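Local coordinates for protein gamma-glutamyltransferase 1 Threonine peptidase. MEROPS family T03 (Pseudomonas nitroreducens, PDB 7D9E) that transfers gamma-glutamyl groups, probably from donors such as glutamine to acceptor amines or to water, as an N-terminal nucleophile enzyme related to threonine peptidases, at residues A312-A315 with D316-D320. Residues are numbered along the deposited sequence; the frame is centred on the assembly and turned at random.
Sequences ADRA and DYLGD
Y317 lies back along the last turn of its helix against D313, four residues earlier. With CG beside its own backbone N (chi1 -57°), the ring is turned back toward D313 O. CB stands 3.6 Å from D313 O, and CD2 comes closer, 3.3 Å from the same oxygen. CE2 passes on to the carboxylate, 3.8 Å from D313 OD1, which meets the ring at its edge with the two planes 66° apart. CB of D316 sits over one ring face, and the OH at the tip bonds to L359 N. Replacing Y317 by an alanine would probably leave L359 N without its hydroxyl acceptor and open a gap beside the D313 carboxylate. That carboxylate is held independently, by a salt bridge from OD1 to R340 and a hydrogen bond from OD2 to Y336. D313 O accepts two backbone bonds: Y317 N, 3.1 Å away, closes the helical i to i+4 bond, while D316 N approaches from above the carbonyl plane. At L318 the chain leaves helical geometry; there a water bridges R314 O (2.8 Å) and L318 O (2.7 Å), joining the final turn to the outgoing chain. CD1 of L318 packs 3.8 Å from R314 CA, while the R314 side chain extends to S270 and comes within about 5 Å of the bound 6-diazenyl-5-oxo-L-norleucine, placing this helix end beside the ligand pocket. D313, Y317 and L318 all rest on L331 of helix 328-332, whereas A315, on helix 297-317, packs against V57 of the neighbouring chain.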
loop_
_atom_site.group_PDB
_atom_site.type_symbol
_atom_site.label_atom_id
_atom_site.label_comp_id
_atom_site.label_asym_id
_atom_site.label_seq_id
_atom_site.Cartn_x
_atom_site.Cartn_y
_atom_site.Cartn_z
ATOM N N ALA A 312 -18.680 -3.614 4.298
ATOM C CA ALA A 312 -19.904 -2.815 4.367
ATOM C C ALA A 312 -19.636 -1.453 4.998
ATOM O O ALA A 312 -20.112 -0.421 4.497
ATOM C CB ALA A 312 -20.986 -3.551 5.157
ATOM N N ASP A 313 -18.872 -1.431 6.096
ATOM C CA ASP A 313 -18.568 -0.184 6.787
ATOM C C ASP A 313 -17.622 0.687 5.967
ATOM O O ASP A 313 -17.775 1.921 5.922
ATOM C CB ASP A 313 -17.914 -0.477 8.135
ATOM C CG ASP A 313 -18.882 -0.990 9.178
ATOM O OD1 ASP A 313 -20.085 -1.126 8.877
ATOM O OD2 ASP A 313 -18.435 -1.242 10.323
ATOM N N ARG A 314 -16.618 0.063 5.354
ATOM C CA ARG A 314 -15.634 0.794 4.553
ATOM C C ARG A 314 -16.305 1.608 3.455
ATOM O O ARG A 314 -15.981 2.793 3.260
ATOM C CB ARG A 314 -14.649 -0.220 3.953
ATOM C CG ARG A 314 -13.549 0.396 3.091
ATOM C CD ARG A 314 -12.674 -0.698 2.434
ATOM N NE ARG A 314 -11.465 -0.123 1.852
ATOM C CZ ARG A 314 -11.415 0.551 0.697
ATOM N NH1 ARG A 314 -12.504 0.743 -0.045
ATOM N NH2 ARG A 314 -10.265 1.064 0.279
ATOM N N ALA A 315 -17.281 1.009 2.762
ATOM C CA ALA A 315 -17.885 1.676 1.616
ATOM C C ALA A 315 -18.774 2.838 2.033
ATOM O O ALA A 315 -18.950 3.796 1.269
ATOM C CB ALA A 315 -18.719 0.678 0.808
ATOM N N ASP A 316 -19.336 2.783 3.230
ATOM C CA ASP A 316 -20.342 3.761 3.609
ATOM C C ASP A 316 -19.754 4.956 4.337
ATOM O O ASP A 316 -20.233 6.084 4.148
ATOM C CB ASP A 316 -21.384 3.079 4.506
ATOM C CG ASP A 316 -22.719 3.787 4.498
ATOM O OD1 ASP A 316 -23.325 3.940 3.416
ATOM O OD2 ASP A 316 -23.166 4.174 5.593
ATOM N N TYR A 317 -18.735 4.741 5.173
ATOM C CA TYR A 317 -18.334 5.747 6.138
ATOM C C TYR A 317 -16.989 6.403 5.878
ATOM O O TYR A 317 -16.764 7.501 6.391
ATOM C CB TYR A 317 -18.271 5.139 7.551
ATOM C CG TYR A 317 -19.568 4.527 7.997
ATOM C CD1 TYR A 317 -20.714 5.299 8.127
ATOM C CD2 TYR A 317 -19.644 3.179 8.291
ATOM C CE1 TYR A 317 -21.912 4.735 8.539
ATOM C CE2 TYR A 317 -20.834 2.608 8.706
ATOM C CZ TYR A 317 -21.961 3.384 8.817
ATOM O OH TYR A 317 -23.149 2.823 9.217
ATOM N N LEU A 318 -16.086 5.766 5.148
ATOM C CA LEU A 318 -14.676 6.123 5.224
ATOM C C LEU A 318 -14.206 7.015 4.076
ATOM O O LEU A 318 -14.581 6.836 2.911
ATOM C CB LEU A 318 -13.792 4.884 5.340
ATOM C CG LEU A 318 -14.184 3.934 6.479
ATOM C CD1 LEU A 318 -13.135 2.846 6.582
ATOM C CD2 LEU A 318 -14.285 4.640 7.805
ATOM N N GLY A 319 -13.368 7.978 4.440
ATOM C CA GLY A 319 -12.809 8.923 3.495
ATOM C C GLY A 319 -11.866 9.848 4.233
ATOM O O GLY A 319 -11.626 9.675 5.424
ATOM N N ASP A 320 -11.358 10.862 3.528
ATOM C CA ASP A 320 -10.434 11.808 4.142
ATOM C C ASP A 320 -11.071 12.412 5.385
ATOM O O ASP A 320 -12.142 13.029 5.284
ATOM C CB ASP A 320 -10.114 12.887 3.115
ATOM C CG ASP A 320 -9.061 13.887 3.585
ATOM O OD1 ASP A 320 -9.024 14.264 4.782
ATOM O OD2 ASP A 320 -8.287 14.367 2.730
HETATM O O HOH W 1 -15.952 5.019 1.535
#